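Local atomic coordinates of 432aa long hypothetical deoxyribodipyrimidine photolyase (PDB entry 2E0I), a protein that probably repairs ultraviolet-induced pyrimidine dimers in DNA by a light-driven reaction, and carries two bound FAD molecules. Residues R12-N20 with R153-F162; R205-R215 with G305-M313. All coordinates share one frame; numbering follows the deposited sequence.

Interaction 1: R12-N20 with R153-F162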
loop_
_atom_site.group_PDB
_atom_site.type_symbol
_atom_site.label_atom_id
_atom_site.label_comp_id
_atom_site.label_asym_id
_atom_site.label_seq_id
_atom_site.Cartn_x
_atom_site.Cartn_y
_atom_site.Cartn_z
ATOM N N ARG A 12 -3.631 -15.613 3.553
ATOM C CA ARG A 12 -2.873 -16.561 4.364
ATOM C C ARG A 12 -3.849 -17.407 5.156
ATOM O O ARG A 12 -5.021 -17.041 5.278
ATOM C CB ARG A 12 -1.967 -15.816 5.343
ATOM C CG ARG A 12 -2.738 -14.950 6.303
ATOM C CD ARG A 12 -1.859 -14.301 7.357
ATOM N NE ARG A 12 -2.665 -13.660 8.397
ATOM C CZ ARG A 12 -3.289 -12.495 8.256
ATOM N NH1 ARG A 12 -3.194 -11.829 7.112
ATOM N NH2 ARG A 12 -4.022 -12.008 9.253
ATOM N N LEU A 13 -3.368 -18.525 5.698
ATOM C CA LEU A 13 -4.208 -19.408 6.504
ATOM C C LEU A 13 -3.812 -19.336 7.976
ATOM O O LEU A 13 -4.530 -19.827 8.838
ATOM C CB LEU A 13 -4.084 -20.843 6.019
ATOM C CG LEU A 13 -4.458 -21.140 4.570
ATOM C CD1 LEU A 13 -4.453 -22.653 4.370
ATOM C CD2 LEU A 13 -5.832 -20.565 4.249
ATOM N N GLU A 14 -2.669 -18.713 8.251
ATOM C CA GLU A 14 -2.149 -18.558 9.610
ATOM C C GLU A 14 -2.556 -17.229 10.214
ATOM O O GLU A 14 -2.497 -16.198 9.562
ATOM C CB GLU A 14 -0.625 -18.625 9.600
ATOM C CG GLU A 14 -0.030 -19.990 9.268
ATOM C CD GLU A 14 -0.237 -21.019 10.378
ATOM O OE1 GLU A 14 -0.324 -20.628 11.567
ATOM O OE2 GLU A 14 -0.294 -22.226 10.061
ATOM N N ASP A 15 -2.948 -17.257 11.477
ATOM C CA ASP A 15 -3.366 -16.057 12.200
ATOM C C ASP A 15 -4.287 -15.165 11.390
ATOM O O ASP A 15 -4.034 -13.983 11.195
ATOM C CB ASP A 15 -2.149 -15.248 12.689
ATOM C CG ASP A 15 -2.540 -14.142 13.691
ATOM O OD1 ASP A 15 -3.355 -14.402 14.613
ATOM O OD2 ASP A 15 -2.026 -13.008 13.565
ATOM N N ASN A 16 -5.371 -15.748 10.913
ATOM C CA ASN A 16 -6.353 -14.999 10.158
ATOM C C ASN A 16 -7.593 -15.030 11.037
ATOM O O ASN A 16 -8.268 -16.055 11.133
ATOM C CB ASN A 16 -6.617 -15.674 8.817
ATOM C CG ASN A 16 -7.581 -14.890 7.956
ATOM O OD1 ASN A 16 -7.364 -14.734 6.755
ATOM N ND2 ASN A 16 -8.662 -14.399 8.563
ATOM N N THR A 17 -7.875 -13.898 11.680
ATOM C CA THR A 17 -9.000 -13.767 12.603
ATOM C C THR A 17 -10.325 -14.336 12.106
ATOM O O THR A 17 -10.847 -15.310 12.652
ATOM C CB THR A 17 -9.215 -12.299 12.997
ATOM O OG1 THR A 17 -7.960 -11.722 13.391
ATOM C CG2 THR A 17 -10.191 -12.206 14.167
ATOM N N GLY A 18 -10.871 -13.726 11.067
ATOM C CA GLY A 18 -12.134 -14.195 10.550
ATOM C C GLY A 18 -12.090 -15.655 10.170
ATOM O O GLY A 18 -13.024 -16.408 10.443
ATOM N N LEU A 19 -10.998 -16.068 9.538
ATOM C CA LEU A 19 -10.882 -17.452 9.119
ATOM C C LEU A 19 -10.894 -18.362 10.338
ATOM O O LEU A 19 -11.515 -19.428 10.317
ATOM C CB LEU A 19 -9.606 -17.652 8.302
ATOM C CG LEU A 19 -9.369 -19.081 7.806
ATOM C CD1 LEU A 19 -10.565 -19.552 6.985
ATOM C CD2 LEU A 19 -8.069 -19.135 7.006
ATOM N N ASN A 20 -10.216 -17.936 11.405
ATOM C CA ASN A 20 -10.168 -18.720 12.638
ATOM C C ASN A 20 -11.566 -18.943 13.181
ATOM O O ASN A 20 -11.950 -20.081 13.436
ATOM C CB ASN A 20 -9.331 -18.027 13.703
ATOM C CG ASN A 20 -7.858 -18.250 13.514
ATOM O OD1 ASN A 20 -7.435 -19.227 12.893
ATOM N ND2 ASN A 20 -7.059 -17.356 14.073
ATOM N N ARG A 153 -2.566 -8.565 20.338
ATOM C CA ARG A 153 -3.029 -9.944 20.418
ATOM C C ARG A 153 -1.972 -10.835 19.779
ATOM O O ARG A 153 -1.335 -10.454 18.797
ATOM C CB ARG A 153 -4.370 -10.114 19.696
ATOM C CG ARG A 153 -4.850 -11.555 19.680
ATOM C CD ARG A 153 -6.301 -11.730 19.205
ATOM N NE ARG A 153 -6.498 -11.640 17.753
ATOM C CZ ARG A 153 -6.839 -10.525 17.120
ATOM N NH1 ARG A 153 -7.012 -9.410 17.817
ATOM N NH2 ARG A 153 -7.037 -10.524 15.809
ATOM N N GLU A 154 -1.776 -12.020 20.343
ATOM C CA GLU A 154 -0.776 -12.950 19.826
ATOM C C GLU A 154 -1.309 -13.770 18.648
ATOM O O GLU A 154 -2.495 -14.101 18.602
ATOM C CB GLU A 154 -0.332 -13.887 20.947
ATOM C CG GLU A 154 0.390 -13.199 22.089
ATOM C CD GLU A 154 0.492 -14.083 23.334
ATOM O OE1 GLU A 154 0.703 -15.312 23.193
ATOM O OE2 GLU A 154 0.374 -13.545 24.458
ATOM N N PRO A 155 -0.441 -14.101 17.673
ATOM C CA PRO A 155 -0.893 -14.887 16.525
ATOM C C PRO A 155 -1.448 -16.211 16.996
ATOM O O PRO A 155 -1.049 -16.713 18.040
ATOM C CB PRO A 155 0.379 -15.071 15.716
ATOM C CG PRO A 155 1.142 -13.848 16.012
ATOM C CD PRO A 155 0.959 -13.689 17.493
ATOM N N GLU A 156 -2.384 -16.764 16.240
ATOM C CA GLU A 156 -2.953 -18.058 16.567
ATOM C C GLU A 156 -3.752 -18.584 15.387
ATOM O O GLU A 156 -4.208 -17.817 14.538
ATOM C CB GLU A 156 -3.841 -17.965 17.792
ATOM C CG GLU A 156 -5.210 -17.443 17.516
ATOM C CD GLU A 156 -5.928 -17.080 18.790
ATOM O OE1 GLU A 156 -7.122 -16.718 18.702
ATOM O OE2 GLU A 156 -5.296 -17.146 19.878
ATOM N N THR A 157 -3.911 -19.899 15.331
ATOM C CA THR A 157 -4.639 -20.511 14.237
ATOM C C THR A 157 -5.542 -21.601 14.779
ATOM O O THR A 157 -5.114 -22.430 15.574
ATOM C CB THR A 157 -3.665 -21.129 13.197
ATOM O OG1 THR A 157 -2.780 -20.116 12.707
ATOM C CG2 THR A 157 -4.433 -21.731 12.022
ATOM N N MET A 158 -6.797 -21.591 14.354
ATOM C CA MET A 158 -7.731 -22.603 14.792
ATOM C C MET A 158 -7.739 -23.745 13.791
ATOM O O MET A 158 -7.427 -23.546 12.615
ATOM C CB MET A 158 -9.129 -22.004 14.918
ATOM C CG MET A 158 -9.561 -21.728 16.366
ATOM S SD MET A 158 -8.435 -20.651 17.306
ATOM C CE MET A 158 -7.415 -21.893 18.222
ATOM N N GLU A 159 -8.062 -24.942 14.268
ATOM C CA GLU A 159 -8.141 -26.113 13.404
ATOM C C GLU A 159 -9.607 -26.224 12.971
ATOM O O GLU A 159 -10.503 -25.805 13.701
ATOM C CB GLU A 159 -7.672 -27.373 14.160
ATOM C CG GLU A 159 -6.132 -27.482 14.319
ATOM C CD GLU A 159 -5.673 -28.667 15.199
ATOM O OE1 GLU A 159 -4.441 -28.930 15.287
ATOM O OE2 GLU A 159 -6.546 -29.330 15.809
ATOM N N GLY A 160 -9.844 -26.751 11.771
ATOM C CA GLY A 160 -11.201 -26.893 11.264
ATOM C C GLY A 160 -11.229 -27.777 10.028
ATOM O O GLY A 160 -10.363 -28.639 9.857
ATOM N N SER A 161 -12.216 -27.583 9.159
ATOM C CA SER A 161 -12.305 -28.389 7.945
ATOM C C SER A 161 -12.603 -27.554 6.718
ATOM O O SER A 161 -13.594 -26.829 6.671
ATOM C CB SER A 161 -13.385 -29.469 8.077
ATOM O OG SER A 161 -12.908 -30.591 8.798
ATOM N N PHE A 162 -11.747 -27.668 5.714
ATOM C CA PHE A 162 -11.950 -26.926 4.485
ATOM C C PHE A 162 -12.690 -27.765 3.444
ATOM O O PHE A 162 -12.246 -28.859 3.080
ATOM C CB PHE A 162 -10.603 -26.477 3.915
ATOM C CG PHE A 162 -9.989 -25.314 4.640
ATOM C CD1 PHE A 162 -10.476 -24.025 4.455
ATOM C CD2 PHE A 162 -8.908 -25.505 5.487
ATOM C CE1 PHE A 162 -9.889 -22.940 5.101
ATOM C CE2 PHE A 162 -8.312 -24.428 6.141
ATOM C CZ PHE A 162 -8.803 -23.141 5.947
#

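Interaction 2: R205-R215 with G305-M313. With FAD (flavin-adenine dinucleotide), chain E.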
loop_
_atom_site.group_PDB
_atom_site.type_symbol
_atom_site.label_atom_id
_atom_site.label_comp_id
_atom_site.label_asym_id
_atom_site.label_seq_id
_atom_site.Cartn_x
_atom_site.Cartn_y
_atom_site.Cartn_z
ATOM N N ARG A 205 18.141 2.936 7.020
ATOM C CA ARG A 205 17.064 2.637 6.094
ATOM C C ARG A 205 16.792 3.741 5.084
ATOM O O ARG A 205 16.030 3.538 4.142
ATOM C CB ARG A 205 15.783 2.306 6.867
ATOM C CG ARG A 205 15.032 3.499 7.426
ATOM C CD ARG A 205 13.747 3.052 8.116
ATOM N NE ARG A 205 13.929 2.974 9.558
ATOM C CZ ARG A 205 13.809 4.008 10.384
ATOM N NH1 ARG A 205 13.493 5.202 9.914
ATOM N NH2 ARG A 205 14.028 3.857 11.681
ATOM N N ASP A 206 17.415 4.899 5.262
ATOM C CA ASP A 206 17.198 6.020 4.352
ATOM C C ASP A 206 18.043 5.946 3.096
ATOM O O ASP A 206 17.685 6.510 2.072
ATOM C CB ASP A 206 17.491 7.342 5.055
ATOM C CG ASP A 206 16.480 7.665 6.137
ATOM O OD1 ASP A 206 15.367 8.124 5.790
ATOM O OD2 ASP A 206 16.795 7.450 7.335
ATOM N N TYR A 207 19.164 5.249 3.169
ATOM C CA TYR A 207 20.050 5.145 2.028
ATOM C C TYR A 207 19.560 4.086 1.050
ATOM O O TYR A 207 19.643 2.893 1.315
ATOM C CB TYR A 207 21.450 4.836 2.533
ATOM C CG TYR A 207 21.913 5.855 3.547
ATOM C CD1 TYR A 207 22.713 6.935 3.174
ATOM C CD2 TYR A 207 21.493 5.780 4.874
ATOM C CE1 TYR A 207 23.079 7.917 4.100
ATOM C CE2 TYR A 207 21.849 6.755 5.803
ATOM C CZ TYR A 207 22.639 7.820 5.411
ATOM O OH TYR A 207 22.959 8.793 6.331
ATOM N N PRO A 208 19.037 4.525 -0.106
ATOM C CA PRO A 208 18.514 3.646 -1.151
ATOM C C PRO A 208 19.546 2.675 -1.684
ATOM O O PRO A 208 19.231 1.522 -1.931
ATOM C CB PRO A 208 18.056 4.616 -2.239
ATOM C CG PRO A 208 17.834 5.888 -1.520
ATOM C CD PRO A 208 18.958 5.932 -0.534
ATOM N N ALA A 209 20.775 3.141 -1.875
ATOM C CA ALA A 209 21.826 2.285 -2.406
ATOM C C ALA A 209 22.050 1.074 -1.506
ATOM O O ALA A 209 22.272 -0.039 -1.983
ATOM C CB ALA A 209 23.106 3.073 -2.562
ATOM N N GLU A 210 21.998 1.289 -0.199
ATOM C CA GLU A 210 22.166 0.193 0.746
ATOM C C GLU A 210 20.895 -0.658 0.697
ATOM O O GLU A 210 19.948 -0.330 -0.018
ATOM C CB GLU A 210 22.430 0.756 2.149
ATOM C CG GLU A 210 23.804 1.416 2.242
ATOM C CD GLU A 210 24.042 2.179 3.535
ATOM O OE1 GLU A 210 23.857 1.593 4.628
ATOM O OE2 GLU A 210 24.436 3.368 3.455
ATOM N N ASN A 211 20.856 -1.759 1.427
ATOM C CA ASN A 211 19.657 -2.575 1.369
ATOM C C ASN A 211 19.062 -2.709 2.753
ATOM O O ASN A 211 18.854 -3.814 3.238
ATOM C CB ASN A 211 19.996 -3.953 0.814
ATOM C CG ASN A 211 18.956 -4.443 -0.157
ATOM O OD1 ASN A 211 18.821 -5.647 -0.391
ATOM N ND2 ASN A 211 18.210 -3.506 -0.744
ATOM N N ASN A 212 18.752 -1.584 3.378
ATOM C CA ASN A 212 18.249 -1.630 4.732
ATOM C C ASN A 212 16.762 -1.509 4.977
ATOM O O ASN A 212 16.345 -1.123 6.059
ATOM C CB ASN A 212 19.014 -0.616 5.577
ATOM C CG ASN A 212 20.501 -0.955 5.672
ATOM O OD1 ASN A 212 20.877 -2.049 6.113
ATOM N ND2 ASN A 212 21.352 -0.021 5.253
ATOM N N ASN A 213 15.962 -1.853 3.978
ATOM C CA ASN A 213 14.514 -1.829 4.132
ATOM C C ASN A 213 14.037 -3.275 4.023
ATOM O O ASN A 213 14.587 -4.053 3.247
ATOM C CB ASN A 213 13.870 -0.968 3.054
ATOM C CG ASN A 213 14.370 0.448 3.080
ATOM O OD1 ASN A 213 15.396 0.768 2.476
ATOM N ND2 ASN A 213 13.660 1.311 3.799
ATOM N N TYR A 214 13.029 -3.642 4.806
ATOM C CA TYR A 214 12.549 -5.016 4.785
ATOM C C TYR A 214 11.732 -5.364 3.563
ATOM O O TYR A 214 11.525 -6.543 3.282
ATOM C CB TYR A 214 11.709 -5.326 6.018
ATOM C CG TYR A 214 12.455 -5.291 7.320
ATOM C CD1 TYR A 214 12.640 -4.094 8.013
ATOM C CD2 TYR A 214 12.959 -6.459 7.877
ATOM C CE1 TYR A 214 13.306 -4.065 9.234
ATOM C CE2 TYR A 214 13.637 -6.442 9.102
ATOM C CZ TYR A 214 13.809 -5.246 9.772
ATOM O OH TYR A 214 14.499 -5.233 10.964
ATOM N N ARG A 215 11.266 -4.349 2.843
ATOM C CA ARG A 215 10.445 -4.575 1.661
ATOM C C ARG A 215 9.254 -5.465 2.012
ATOM O O ARG A 215 8.896 -6.371 1.254
ATOM C CB ARG A 215 11.276 -5.234 0.563
ATOM C CG ARG A 215 12.007 -4.255 -0.316
ATOM C CD ARG A 215 12.779 -4.987 -1.385
ATOM N NE ARG A 215 14.028 -5.500 -0.835
ATOM C CZ ARG A 215 14.498 -6.723 -1.054
ATOM N NH1 ARG A 215 13.812 -7.573 -1.818
ATOM N NH2 ARG A 215 15.655 -7.088 -0.514
ATOM N N GLY A 305 8.035 -0.966 -9.265
ATOM C CA GLY A 305 6.808 -0.843 -8.497
ATOM C C GLY A 305 7.089 -0.648 -7.015
ATOM O O GLY A 305 6.206 -0.804 -6.170
ATOM N N TYR A 306 8.331 -0.287 -6.704
ATOM C CA TYR A 306 8.755 -0.080 -5.328
ATOM C C TYR A 306 9.871 0.969 -5.214
ATOM O O TYR A 306 10.644 1.162 -6.140
ATOM C CB TYR A 306 9.249 -1.415 -4.740
ATOM C CG TYR A 306 9.904 -1.278 -3.384
ATOM C CD1 TYR A 306 9.160 -1.396 -2.206
ATOM C CD2 TYR A 306 11.251 -0.923 -3.277
ATOM C CE1 TYR A 306 9.740 -1.157 -0.954
ATOM C CE2 TYR A 306 11.839 -0.676 -2.036
ATOM C CZ TYR A 306 11.081 -0.789 -0.882
ATOM O OH TYR A 306 11.665 -0.493 0.332
ATOM N N ILE A 307 9.921 1.645 -4.070
ATOM C CA ILE A 307 10.951 2.626 -3.730
ATOM C C ILE A 307 10.848 2.806 -2.228
ATOM O O ILE A 307 9.750 2.783 -1.683
ATOM C CB ILE A 307 10.763 4.004 -4.415
ATOM C CG1 ILE A 307 9.310 4.449 -4.352
ATOM C CG2 ILE A 307 11.268 3.946 -5.834
ATOM C CD1 ILE A 307 9.075 5.839 -4.919
ATOM N N ASN A 308 11.975 2.967 -1.543
ATOM C CA ASN A 308 11.920 3.119 -0.089
ATOM C C ASN A 308 11.256 4.432 0.345
ATOM O O ASN A 308 11.089 5.357 -0.450
ATOM C CB ASN A 308 13.319 2.973 0.530
ATOM C CG ASN A 308 14.150 4.251 0.466
ATOM O OD1 ASN A 308 13.818 5.226 -0.220
ATOM N ND2 ASN A 308 15.257 4.239 1.192
ATOM N N GLY A 309 10.877 4.499 1.617
ATOM C CA GLY A 309 10.195 5.673 2.135
ATOM C C GLY A 309 10.893 6.997 1.947
ATOM O O GLY A 309 10.251 8.032 1.829
ATOM N N ARG A 310 12.216 6.973 1.922
ATOM C CA ARG A 310 12.956 8.198 1.759
ATOM C C ARG A 310 12.749 8.772 0.378
ATOM O O ARG A 310 12.409 9.939 0.233
ATOM C CB ARG A 310 14.441 7.961 1.967
ATOM C CG ARG A 310 15.162 9.256 2.170
ATOM C CD ARG A 310 14.622 9.841 3.427
ATOM N NE ARG A 310 15.026 11.212 3.652
ATOM C CZ ARG A 310 14.902 11.808 4.827
ATOM N NH1 ARG A 310 14.399 11.138 5.851
ATOM N NH2 ARG A 310 15.260 13.072 4.975
ATOM N N VAL A 311 12.982 7.950 -0.639
ATOM C CA VAL A 311 12.827 8.386 -2.018
ATOM C C VAL A 311 11.367 8.702 -2.279
ATOM O O VAL A 311 11.045 9.667 -2.967
ATOM C CB VAL A 311 13.310 7.295 -2.997
ATOM C CG1 VAL A 311 12.900 7.634 -4.425
ATOM C CG2 VAL A 311 14.817 7.166 -2.916
ATOM N N ARG A 312 10.489 7.886 -1.709
ATOM C CA ARG A 312 9.054 8.056 -1.854
ATOM C C ARG A 312 8.628 9.481 -1.514
ATOM O O ARG A 312 7.947 10.121 -2.299
ATOM C CB ARG A 312 8.326 7.085 -0.937
ATOM C CG ARG A 312 7.261 6.258 -1.601
ATOM C CD ARG A 312 7.484 4.783 -1.302
ATOM N NE ARG A 312 6.231 4.047 -1.180
ATOM C CZ ARG A 312 6.135 2.721 -1.110
ATOM N NH1 ARG A 312 7.224 1.964 -1.152
ATOM N NH2 ARG A 312 4.940 2.150 -1.000
ATOM N N MET A 313 9.039 9.995 -0.361
ATOM C CA MET A 313 8.627 11.343 -0.013
ATOM C C MET A 313 9.389 12.455 -0.717
ATOM O O MET A 313 8.867 13.561 -0.869
ATOM C CB MET A 313 8.648 11.551 1.505
ATOM C CG MET A 313 9.992 11.652 2.157
ATOM S SD MET A 313 9.770 11.968 3.942
ATOM C CE MET A 313 9.265 10.267 4.522
HETATM P PA FAD E . 10.811 -0.255 5.549
HETATM O O1A FAD E . 11.665 -1.463 5.482
HETATM O O2A FAD E . 11.179 1.011 6.218
HETATM O O5B FAD E . 9.820 -0.845 6.674
HETATM C C5B FAD E . 9.084 0.009 7.552
HETATM C C4B FAD E . 7.648 -0.499 7.692
HETATM O O4B FAD E . 6.873 0.347 8.558
HETATM C C3B FAD E . 6.964 -0.484 6.323
HETATM O O3B FAD E . 7.076 -1.785 5.741
HETATM C C2B FAD E . 5.511 -0.261 6.736
HETATM O O2B FAD E . 4.973 -1.467 7.282
HETATM C C1B FAD E . 5.702 0.779 7.841
HETATM N N9A FAD E . 5.938 2.135 7.291
HETATM C C8A FAD E . 7.114 2.730 7.102
HETATM N N7A FAD E . 6.920 3.978 6.680
HETATM C C5A FAD E . 5.609 4.181 6.595
HETATM C C6A FAD E . 4.804 5.252 6.221
HETATM N N6A FAD E . 5.338 6.415 5.862
HETATM N N1A FAD E . 3.471 5.102 6.236
HETATM C C2A FAD E . 2.907 3.963 6.601
HETATM N N3A FAD E . 3.641 2.927 6.967
HETATM C C4A FAD E . 4.980 3.003 6.976
HETATM N N1 FAD E . 3.175 2.237 2.021
HETATM C C2 FAD E . 2.281 1.255 1.574
HETATM O O2 FAD E . 2.287 0.130 2.068
HETATM N N3 FAD E . 1.408 1.536 0.516
HETATM C C4 FAD E . 1.444 2.797 -0.092
HETATM O O4 FAD E . 0.638 3.063 -0.982
HETATM C C4X FAD E . 2.345 3.762 0.346
HETATM N N5 FAD E . 2.428 4.985 -0.329
HETATM C C5X FAD E . 3.315 5.975 0.111
HETATM C C6 FAD E . 3.367 7.189 -0.566
HETATM C C7 FAD E . 4.218 8.194 -0.118
HETATM C C7M FAD E . 4.233 9.530 -0.864
HETATM C C8 FAD E . 5.020 7.978 1.001
HETATM C C8M FAD E . 5.946 9.074 1.534
HETATM C C9 FAD E . 4.962 6.759 1.670
HETATM C C9A FAD E . 4.106 5.749 1.237
HETATM N N10 FAD E . 4.022 4.520 1.918
HETATM C C10 FAD E . 3.211 3.494 1.404
HETATM C "C1'" FAD E . 4.816 4.290 3.151
HETATM C "C2'" FAD E . 6.214 3.682 3.006
HETATM O "O2'" FAD E . 6.996 4.439 2.078
HETATM C "C3'" FAD E . 6.174 2.211 2.584
HETATM O "O3'" FAD E . 5.348 1.481 3.494
HETATM C "C4'" FAD E . 7.573 1.591 2.597
HETATM O "O4'" FAD E . 8.447 2.326 1.735
HETATM C "C5'" FAD E . 7.530 0.130 2.144
HETATM O "O5'" FAD E . 8.848 -0.423 2.058
HETATM P P FAD E . 9.488 -1.273 3.267
HETATM O O1P FAD E . 8.503 -2.300 3.675
HETATM O O2P FAD E . 10.826 -1.723 2.823
HETATM O O3P FAD E . 9.631 -0.186 4.451
HETATM O O HOH W 1 13.478 4.804 4.026
#

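Interaction 1: R12-N20 with R153-F162
In the N-terminal photolyase domain, the turn leading into helix 17-25 and the first turn of that helix are strapped by the extended, irregular chain 153-162, with Asp15 facing Glu156 and Asn20 facing Met158. The side-chain amide of Asn20 reads the strap's backbone at two points: OD1 accepts from Met158 N at 2.9 Å, nearly straight at 164°, while ND2 donates to Glu156 O at 2.9 Å. This pair of bonds fixes the rotation of the amide. In each, the donor stands above the acceptor's carbonyl plane. Thr157 OG1 is gripped twice, taking the N-H of Asp15 (N to OG1 3.1 Å, 170°) and giving its proton to Glu14 OE1. Asp15 has CG anti to its backbone N (chi1 -168°), a torsion that brings the carboxylate against CA and CB of Pro155, where OD1 receives Glu156 N at 3.0 Å from above the carboxylate plane; OD2 belongs to Ser226 and Arg228. Arg153 NH2 makes a weak bond to Thr17 OG1, whose stronger partner is Asp126. At the far end, Leu19 CD1 meets Phe162 CE1 obliquely at 3.9 Å. An amide, a threonine hydroxyl and a carboxylate, each bonded to main-chain groups, fasten this extended interdomain linker to the Rossmann-like alpha/beta domain of photolyases.

Interaction 2: R205-R215 with G305-M313
With chi1 at 82°, Asn308 places CG between its backbone N and carbonyl carbon, and Tyr306 carries its ring anti to the backbone N; the two thereby meet loop 205-215 beside the FAD diphosphate. Asn308 is the N-cap of helix 309-322: OD1 accepts from Val311 N at 2.9 Å and an almost linear 176°, leaving ND2 to make weak bonds to Arg205 O and Asp206 O. Arg205 O also accepts from Asn213 ND2, so two asparagine amides converge on one carbonyl. Asp206 OD1 forms a salt bridge with Arg310 NH1 at 3.2 Å, its hydrogen bond weak; carboxylate and guanidinium planes stand nearly perpendicular, one nitrogen, NH1, makes the bond, and Arg310 NH2 turns to Gln370. Pro208 CG packs on Val311 CG2 at 3.6 Å. Facing the cofactor, Tyr214 N donates to O1A of FAD, and Arg215 N reaches O2P of FAD at 2.7 Å. Tyr306 OH donates to the same O2P at 2.9 Å, so this phosphate oxygen is held from both segments. The same ring also takes a CH-pi contact: Arg215 CG lies over one face of the Tyr306 ring, 4.0 Å from its centroid and 25° off the normal.

Overall arrangement
Interaction 1 closes before interaction 2 opens along the chain. Their centres lie 32 Å apart and their nearest atoms about 15 Å, so they do not touch. The 12-20/153-162 contact sits at the periphery, 23 Å from the chain centre, beside the five-stranded parallel sheet to which strand 2-7 belongs. The 205-215/305-313 contact, 14 Å from the centre, belongs to the helical part, at the start of helix 309-322. Asp15 joins the two regions through its salt bridge to Arg228 of helix 227-233. Interaction 2 directly holds one FAD, whereas in interaction 1, which joins the linker to the alpha/beta domain, the side chain of Asn16 is about 12 Å from a bound FAD.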